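Local atomic coordinates of AOC_like domain-containing protein (Frankia sp. Cc1.17, PDB entry 7DVI), a protein that catalyses an exo-selective intermolecular Diels-Alder reaction on non-natural substrates and folds as a small barrel of the allene oxide cyclase-like family. Residues 73-76 with 82-85; 84-89 with 132-137. All coordinates share one frame; numbering follows the deposited sequence. Where two conformers were deposited one is given.

Contact 1: residues 73-76 with 82-85; sequences IRYK and VLTY. With EDO (1,2-ethanediol), chain F; EDO (1,2-ethanediol), chain D.
Arg74 and Tyr75 both face Leu83 in a classic beta bulge near the turn of the hairpin formed by strands 63-76 and 82-92, neighbours in the antiparallel barrel. The backbone bonds define it. Leu83 O is gripped twice, by Arg74 N at 2.7 Å and by Tyr75 N at 3.3 Å, while Leu83 N returns a bond to Tyr75 O. Ile73 pairs with Thr84 before the bulge and Lys76 with Val82 after it, both as non-hydrogen-bonded pairs, so the register shifts by one residue between them.

Apolar packing occupies both faces of the hairpin. On one, the Tyr75 ring lies flat over Leu83, whose CB sits 3.5 Å from the ring centroid and 13° off its normal, a CH-pi contact. Tyr75 CG stands between its backbone N and carbonyl carbon (chi1 65°), which folds the ring back across the neighbouring strand. On the other face, Ile73 CG2 meets Val82 CG1 at 3.7 Å; Ile73 CD1 lies beside Thr84 OG1, which is hydrogen-bonded to Val82 O.

The polar ends find partners beyond the hairpin. Tyr75 OH is hydrogen-bonded to Asp129 of the second subunit, placing this face at the dimer contact, and also accepts from a 1,2-ethanediol. Arg74, bent at chi2 and chi3, runs alongside Tyr85 with its guanidinium tilted 50° to that ring; Tyr85 OH itself bonds Glu100. A second ethanediol lies with C2 over one face of the Tyr85 ring, and its O2, at the guanidinium edge, accepts from Arg74 NH1 at 2.8 Å.

Contact 2: residues 84-89 with 132-137; sequences TYYSED and REWRVI. With EDO (1,2-ethanediol), chain R.
Glu88 and Arg132 face each other across the inside of the beta barrel, their CA atoms 9.9 Å apart, so strands 82-92 and 129-135 share no backbone pairing here. They are not neighbours in the sheet, and long side chains directed inward bridge the gap: Tyr86 and Glu88 from one wall, Arg132 and Trp134 from the other.

The polar bridge is a bidentate, side-on salt bridge. Arg132 NE meets Glu88 OE2 at 2.7 Å and Arg132 NH2 meets Glu88 OE1 at 3.1 Å, each on the syn side of its oxygen. Both acceptors lie close to the guanidinium plane, but the carboxylate is twisted 33° against it. Glu88 starts between its backbone N and carbonyl carbon (chi1 64°) and then extends, carrying the carboxylate inward. Tyr116 and Thr67 each bond one of its oxygens, and Glu30 takes a further salt bridge from Arg132; this buried network fixes the rotation of both groups.

Beside it, the benzo edge of Trp134 approaches the face of Tyr86 in an offset edge-to-face pair, centroids 5.5 Å apart and planes at 69°. Trp134 CD1 also lies over one face of the Arg132 guanidinium, 3.4 Å above its plane and offset toward the rim of the group, linking the aromatic and charged pairs. A 1,2-ethanediol here and a dimethyl sulfoxide near Arg132 are consistent with a pocket in the barrel interior. Within the aromatic pair, Tyr86 CE2 packs against Trp134 CZ2 at 3.7 Å.

Contacts 1 and 2 lie about 13 Å apart, centre to centre, and both use strand 82-92, with Thr84 and Tyr85 common to their segments. Along the chain, the 73-76/82-85 hairpin comes first; the same strand then runs on through 86-89, whose partner 132-137 follows 43 residues later. Contact 1 joins neighbouring strands towards one end of the barrel, its centre about 15 Å from the centre of the chain, where it also reaches the second subunit. The centre of contact 2 is about 2 Å from that of the chain, and it spans the interior between non-neighbouring strands. A single strand thus connects a hairpin at the dimer contact with the polar and aromatic lining of the barrel.

Contact 1: residues 73-76 with 82-85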
ATOM      1  N   ILE A  73       8.252   0.885  13.379  1.00 25.63           N
ATOM      2  CA  ILE A  73       8.657   2.251  12.951  1.00 26.97           C
ATOM      3  C   ILE A  73       9.633   2.063  11.804  1.00 23.82           C
ATOM      4  O   ILE A  73      10.671   1.401  12.023  1.00 26.10           O
ATOM      5  CB  ILE A  73       9.354   3.009  14.117  1.00 28.02           C
ATOM      6  CG1 ILE A  73       8.535   2.986  15.411  1.00 28.95           C
ATOM      7  CG2 ILE A  73       9.699   4.411  13.655  1.00 28.60           C
ATOM      8  CD1 ILE A  73       7.160   3.604  15.306  1.00 32.97           C
ATOM      9  N   ARG A  74       9.383   2.603  10.620  1.00 26.99           N
ATOM     10  CA  ARG A  74      10.260   2.215   9.490  1.00 25.75           C
ATOM     11  C   ARG A  74      11.138   3.388   9.034  1.00 25.99           C
ATOM     12  O   ARG A  74      12.267   3.157   8.606  1.00 27.32           O
ATOM     13  CB  ARG A  74       9.422   1.671   8.324  1.00 29.33           C
ATOM     14  CG  ARG A  74       8.867   0.278   8.585  1.00 26.16           C
ATOM     15  CD  ARG A  74       9.948  -0.782   8.520  1.00 29.28           C
ATOM     16  NE  ARG A  74      10.330  -0.930   7.127  1.00 33.38           N
ATOM     17  CZ  ARG A  74       9.631  -1.589   6.186  1.00 38.92           C
ATOM     18  NH1 ARG A  74       8.536  -2.293   6.480  1.00 31.95           N
ATOM     19  NH2 ARG A  74      10.042  -1.516   4.930  1.00 38.58           N
ATOM     20  N   TYR A  75      10.614   4.575   8.996  1.00 26.90           N
ATOM     21  CA  TYR A  75      11.402   5.746   8.530  1.00 30.76           C
ATOM     22  C   TYR A  75      10.729   7.048   8.940  1.00 31.06           C
ATOM     23  O   TYR A  75       9.526   7.029   9.273  1.00 32.54           O
ATOM     24  CB  TYR A  75      11.610   5.718   7.012  1.00 30.96           C
ATOM     25  CG  TYR A  75      10.374   5.848   6.142  1.00 30.49           C
ATOM     26  CD1 TYR A  75       9.695   4.735   5.658  1.00 31.82           C
ATOM     27  CD2 TYR A  75       9.970   7.081   5.670  1.00 28.34           C
ATOM     28  CE1 TYR A  75       8.615   4.854   4.795  1.00 29.22           C
ATOM     29  CE2 TYR A  75       8.899   7.228   4.814  1.00 31.98           C
ATOM     30  CZ  TYR A  75       8.208   6.104   4.376  1.00 29.73           C
ATOM     31  OH  TYR A  75       7.161   6.335   3.537  1.00 29.67           O
ATOM     32  N   LYS A  76      11.519   8.142   8.911  1.00 32.88           N
ATOM     33  CA  LYS A  76      11.043   9.507   9.245  1.00 34.57           C
ATOM     34  C   LYS A  76      11.214  10.397   8.014  1.00 29.87           C
ATOM     35  O   LYS A  76      12.151  10.223   7.220  1.00 34.74           O
ATOM     36  CB  LYS A  76      11.744  10.045  10.497  1.00 36.91           C
ATOM     37  CG  LYS A  76      11.562   9.186  11.736  1.00 40.12           C
ATOM     38  CD  LYS A  76      12.189   9.763  12.996  1.00 48.57           C
ATOM     39  CE  LYS A  76      12.653   8.709  13.985  1.00 50.65           C
ATOM     40  NZ  LYS A  76      13.096   9.305  15.271  1.00 49.53           N
ATOM     41  N   VAL A  82       6.334  10.076  10.924  1.00 31.30           N
ATOM     42  CA  VAL A  82       6.965   8.831  11.425  1.00 29.35           C
ATOM     43  C   VAL A  82       6.209   7.626  10.807  1.00 29.79           C
ATOM     44  O   VAL A  82       5.150   7.214  11.276  1.00 31.02           O
ATOM     45  CB  VAL A  82       7.028   8.818  12.958  1.00 32.05           C
ATOM     46  CG1 VAL A  82       7.662   7.529  13.466  1.00 32.67           C
ATOM     47  CG2 VAL A  82       7.765  10.056  13.521  1.00 37.51           C
ATOM     48  N   LEU A  83       6.764   7.101   9.734  1.00 29.58           N
ATOM     49  CA  LEU A  83       6.072   6.122   8.882  1.00 28.71           C
ATOM     50  C   LEU A  83       6.302   4.739   9.494  1.00 25.18           C
ATOM     51  O   LEU A  83       7.457   4.311   9.760  1.00 27.07           O
ATOM     52  CB  LEU A  83       6.539   6.262   7.432  1.00 27.05           C
ATOM     53  CG  LEU A  83       5.707   7.197   6.558  1.00 33.40           C
ATOM     54  CD1 LEU A  83       4.275   6.725   6.367  1.00 32.64           C
ATOM     55  CD2 LEU A  83       5.711   8.621   7.107  1.00 32.14           C
ATOM     56  N   THR A  84       5.170   4.122   9.767  1.00 26.28           N
ATOM     57  CA  THR A  84       5.003   2.916  10.588  1.00 27.01           C
ATOM     58  C   THR A  84       4.254   1.876   9.730  1.00 26.49           C
ATOM     59  O   THR A  84       3.178   2.217   9.183  1.00 25.98           O
ATOM     60  CB  THR A  84       4.264   3.310  11.879  1.00 29.06           C
ATOM     61  OG1 THR A  84       4.988   4.367  12.517  1.00 29.40           O
ATOM     62  CG2 THR A  84       4.168   2.176  12.866  1.00 30.49           C
ATOM     63  N   TYR A  85       4.781   0.658   9.675  1.00 27.11           N
ATOM     64  CA  TYR A  85       4.209  -0.425   8.835  1.00 26.66           C
ATOM     65  C   TYR A  85       3.496  -1.419   9.720  1.00 23.36           C
ATOM     66  O   TYR A  85       4.159  -2.051  10.560  1.00 25.63           O
ATOM     67  CB  TYR A  85       5.263  -1.087   7.962  1.00 25.09           C
ATOM     68  CG  TYR A  85       4.638  -1.818   6.793  1.00 25.28           C
ATOM     69  CD1 TYR A  85       4.303  -1.120   5.650  1.00 27.73           C
ATOM     70  CD2 TYR A  85       4.278  -3.158   6.886  1.00 26.02           C
ATOM     71  CE1 TYR A  85       3.708  -1.754   4.577  1.00 27.62           C
ATOM     72  CE2 TYR A  85       3.692  -3.815   5.807  1.00 27.18           C
ATOM     73  CZ  TYR A  85       3.398  -3.100   4.661  1.00 27.67           C
ATOM     74  OH  TYR A  85       2.777  -3.699   3.602  1.00 28.04           O
TER
HETATM   75  C1  EDO F 205       6.814  -1.890   2.331  1.00 39.23           C
HETATM   76  O1  EDO F 205       8.156  -1.855   1.946  1.00 43.92           O
HETATM   77  C2  EDO F 205       6.545  -3.164   3.029  1.00 41.96           C
HETATM   78  O2  EDO F 205       7.421  -3.362   4.100  1.00 39.42           O
HETATM   79  C1  EDO D 203       4.326   5.574   2.275  1.00 44.67           C
HETATM   80  O1  EDO D 203       3.095   5.820   1.684  1.00 40.18           O
HETATM   81  C2  EDO D 203       5.229   4.983   1.285  1.00 43.21           C
HETATM   82  O2  EDO D 203       6.450   4.491   1.831  1.00 44.55           O

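Contact 2: residues 84-89 with 132-137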
ATOM      1  N   THR A  84       5.170   4.122   9.767  1.00 26.28           N
ATOM      2  CA  THR A  84       5.003   2.916  10.588  1.00 27.01           C
ATOM      3  C   THR A  84       4.254   1.876   9.730  1.00 26.49           C
ATOM      4  O   THR A  84       3.178   2.217   9.183  1.00 25.98           O
ATOM      5  CB  THR A  84       4.264   3.310  11.879  1.00 29.06           C
ATOM      6  OG1 THR A  84       4.988   4.367  12.517  1.00 29.40           O
ATOM      7  CG2 THR A  84       4.168   2.176  12.866  1.00 30.49           C
ATOM      8  N   TYR A  85       4.781   0.658   9.675  1.00 27.11           N
ATOM      9  CA  TYR A  85       4.209  -0.425   8.835  1.00 26.66           C
ATOM     10  C   TYR A  85       3.496  -1.419   9.720  1.00 23.36           C
ATOM     11  O   TYR A  85       4.159  -2.051  10.560  1.00 25.63           O
ATOM     12  CB  TYR A  85       5.263  -1.087   7.962  1.00 25.09           C
ATOM     13  CG  TYR A  85       4.638  -1.818   6.793  1.00 25.28           C
ATOM     14  CD1 TYR A  85       4.303  -1.120   5.650  1.00 27.73           C
ATOM     15  CD2 TYR A  85       4.278  -3.158   6.886  1.00 26.02           C
ATOM     16  CE1 TYR A  85       3.708  -1.754   4.577  1.00 27.62           C
ATOM     17  CE2 TYR A  85       3.692  -3.815   5.807  1.00 27.18           C
ATOM     18  CZ  TYR A  85       3.398  -3.100   4.661  1.00 27.67           C
ATOM     19  OH  TYR A  85       2.777  -3.699   3.602  1.00 28.04           O
ATOM     20  N   TYR A  86       2.191  -1.569   9.464  1.00 24.92           N
ATOM     21  CA  TYR A  86       1.267  -2.462  10.188  1.00 23.56           C
ATOM     22  C   TYR A  86       0.923  -3.669   9.285  1.00 24.71           C
ATOM     23  O   TYR A  86       0.769  -3.529   8.039  1.00 23.67           O
ATOM     24  CB  TYR A  86      -0.032  -1.732  10.522  1.00 26.96           C
ATOM     25  CG  TYR A  86       0.076  -0.723  11.617  1.00 31.61           C
ATOM     26  CD1 TYR A  86       0.545   0.557  11.350  1.00 32.63           C
ATOM     27  CD2 TYR A  86      -0.328  -1.021  12.915  1.00 31.89           C
ATOM     28  CE1 TYR A  86       0.664   1.498  12.356  1.00 29.37           C
ATOM     29  CE2 TYR A  86      -0.256  -0.055  13.922  1.00 31.38           C
ATOM     30  CZ  TYR A  86       0.284   1.183  13.646  1.00 32.33           C
ATOM     31  OH  TYR A  86       0.392   2.127  14.627  1.00 36.18           O
ATOM     32  N   SER A  87       0.847  -4.826   9.906  1.00 24.42           N
ATOM     33  CA  SER A  87       0.372  -6.089   9.295  0.50 26.45           C
ATOM     34  C   SER A  87      -0.498  -6.828  10.302  1.00 26.98           C
ATOM     35  O   SER A  87       0.010  -7.066  11.441  1.00 26.30           O
ATOM     36  CB  SER A  87       1.521  -6.946   8.890  0.50 24.83           C
ATOM     37  OG  SER A  87       1.096  -7.890   7.941  0.50 25.92           O
ATOM     38  N   GLU A  88      -1.686  -7.250   9.877  1.00 26.17           N
ATOM     39  CA  GLU A  88      -2.572  -7.995  10.777  1.00 25.53           C
ATOM     40  C   GLU A  88      -3.506  -8.953  10.002  1.00 25.78           C
ATOM     41  O   GLU A  88      -3.777  -8.744   8.808  1.00 22.22           O
ATOM     42  CB  GLU A  88      -3.406  -7.027  11.613  1.00 22.93           C
ATOM     43  CG  GLU A  88      -4.343  -6.201  10.824  1.00 23.89           C
ATOM     44  CD  GLU A  88      -4.900  -5.018  11.571  1.00 26.85           C
ATOM     45  OE1 GLU A  88      -5.262  -5.195  12.780  1.00 31.46           O
ATOM     46  OE2 GLU A  88      -5.093  -3.978  10.894  1.00 28.69           O
ATOM     47  N   ASP A  89      -4.088  -9.854  10.762  1.00 24.31           N
ATOM     48  CA  ASP A  89      -5.176 -10.759  10.293  1.00 26.22           C
ATOM     49  C   ASP A  89      -6.379 -10.613  11.237  1.00 28.31           C
ATOM     50  O   ASP A  89      -6.190 -10.756  12.462  1.00 28.54           O
ATOM     51  CB  ASP A  89      -4.620 -12.157  10.196  1.00 23.00           C
ATOM     52  CG  ASP A  89      -3.429 -12.206   9.259  1.00 27.17           C
ATOM     53  OD1 ASP A  89      -3.636 -11.974   8.069  1.00 26.03           O
ATOM     54  OD2 ASP A  89      -2.301 -12.425   9.755  1.00 24.74           O
ATOM     55  N   ARG A 132      -8.976  -1.189   6.083  1.00 28.20           N
ATOM     56  CA  ARG A 132      -9.138  -1.375   7.536  1.00 26.65           C
ATOM     57  C   ARG A 132      -8.634  -0.040   8.089  1.00 32.68           C
ATOM     58  O   ARG A 132      -7.561   0.377   7.708  1.00 29.19           O
ATOM     59  CB  ARG A 132      -8.329  -2.558   8.056  1.00 28.21           C
ATOM     60  CG  ARG A 132      -8.480  -2.821   9.546  1.00 28.84           C
ATOM     61  CD  ARG A 132      -7.729  -1.903  10.491  1.00 29.60           C
ATOM     62  NE  ARG A 132      -7.303  -2.607  11.677  1.00 29.64           N
ATOM     63  CZ  ARG A 132      -7.877  -2.560  12.860  1.00 27.59           C
ATOM     64  NH1 ARG A 132      -8.931  -1.803  13.065  1.00 30.18           N
ATOM     65  NH2 ARG A 132      -7.391  -3.272  13.842  1.00 28.47           N
ATOM     66  N   GLU A 133      -9.436   0.611   8.909  1.00 31.98           N
ATOM     67  CA  GLU A 133      -9.149   1.966   9.417  1.00 32.79           C
ATOM     68  C   GLU A 133      -9.404   1.964  10.911  1.00 35.80           C
ATOM     69  O   GLU A 133     -10.143   1.079  11.392  1.00 34.37           O
ATOM     70  CB  GLU A 133     -10.009   3.000   8.691  1.00 31.22           C
ATOM     71  CG  GLU A 133      -9.599   3.254   7.265  1.00 33.29           C
ATOM     72  CD  GLU A 133     -10.642   3.984   6.435  1.00 42.60           C
ATOM     73  OE1 GLU A 133     -11.711   4.352   6.980  1.00 41.15           O
ATOM     74  OE2 GLU A 133     -10.402   4.131   5.230  1.00 46.26           O
ATOM     75  N   TRP A 134      -8.823   2.934  11.617  1.00 33.39           N
ATOM     76  CA  TRP A 134      -9.040   3.083  13.074  1.00 32.58           C
ATOM     77  C   TRP A 134      -8.556   4.469  13.480  1.00 36.85           C
ATOM     78  O   TRP A 134      -7.827   5.112  12.691  1.00 33.69           O
ATOM     79  CB  TRP A 134      -8.351   1.997  13.888  1.00 34.47           C
ATOM     80  CG  TRP A 134      -6.920   1.736  13.514  1.00 42.43           C
ATOM     81  CD1 TRP A 134      -6.460   0.967  12.477  1.00 43.16           C
ATOM     82  CD2 TRP A 134      -5.752   2.190  14.209  1.00 38.85           C
ATOM     83  NE1 TRP A 134      -5.094   0.939  12.456  1.00 41.84           N
ATOM     84  CE2 TRP A 134      -4.633   1.667  13.524  1.00 46.04           C
ATOM     85  CE3 TRP A 134      -5.556   2.968  15.342  1.00 39.44           C
ATOM     86  CZ2 TRP A 134      -3.331   1.920  13.932  1.00 40.23           C
ATOM     87  CZ3 TRP A 134      -4.269   3.221  15.747  1.00 45.08           C
ATOM     88  CH2 TRP A 134      -3.178   2.721  15.036  1.00 49.68           C
ATOM     89  N   ARG A 135      -8.932   4.883  14.685  1.00 37.32           N
ATOM     90  CA  ARG A 135      -8.395   6.110  15.324  1.00 37.90           C
ATOM     91  C   ARG A 135      -8.424   5.941  16.838  1.00 39.44           C
ATOM     92  O   ARG A 135      -9.293   5.222  17.395  1.00 38.64           O
ATOM     93  CB  ARG A 135      -9.120   7.371  14.870  1.00 39.05           C
ATOM     94  CG  ARG A 135     -10.603   7.353  15.186  1.00 45.05           C
ATOM     95  CD  ARG A 135     -11.179   8.742  15.163  1.00 44.68           C
ATOM     96  NE  ARG A 135     -12.628   8.674  15.187  1.00 54.95           N
ATOM     97  CZ  ARG A 135     -13.441   9.708  14.971  1.00 54.85           C
ATOM     98  NH1 ARG A 135     -12.949  10.907  14.739  1.00 47.62           N
ATOM     99  NH2 ARG A 135     -14.749   9.539  14.983  1.00 53.30           N
ATOM    100  N   VAL A 136      -7.443   6.568  17.483  1.00 43.40           N
ATOM    101  CA  VAL A 136      -7.381   6.639  18.960  1.00 43.85           C
ATOM    102  C   VAL A 136      -8.409   7.679  19.408  1.00 42.87           C
ATOM    103  O   VAL A 136      -8.460   8.798  18.802  1.00 44.53           O
ATOM    104  CB  VAL A 136      -5.950   6.968  19.396  1.00 47.99           C
ATOM    105  CG1 VAL A 136      -5.868   7.153  20.907  1.00 47.21           C
ATOM    106  CG2 VAL A 136      -5.008   5.872  18.891  1.00 46.40           C
ATOM    107  N   ILE A 137      -9.256   7.311  20.366  1.00 48.72           N
ATOM    108  CA  ILE A 137     -10.180   8.286  21.029  1.00 53.93           C
ATOM    109  C   ILE A 137      -9.447   8.808  22.270  1.00 48.98           C
ATOM    110  O   ILE A 137      -9.328   9.996  22.429  1.00 49.21           O
ATOM    111  CB  ILE A 137     -11.553   7.645  21.331  1.00 55.63           C
ATOM    112  CG1 ILE A 137     -12.176   7.035  20.071  1.00 50.74           C
ATOM    113  CG2 ILE A 137     -12.493   8.656  21.971  1.00 57.02           C
ATOM    114  CD1 ILE A 137     -12.268   8.007  18.905  1.00 47.76           C
TER
HETATM  115  C1  EDO R 217      -0.411   0.712  17.808  1.00 54.04           C
HETATM  116  O1  EDO R 217      -0.603   1.638  16.786  1.00 55.23           O
HETATM  117  C2  EDO R 217      -1.548  -0.239  17.902  1.00 57.11           C
HETATM  118  O2  EDO R 217      -1.625  -0.918  19.156  1.00 61.10           O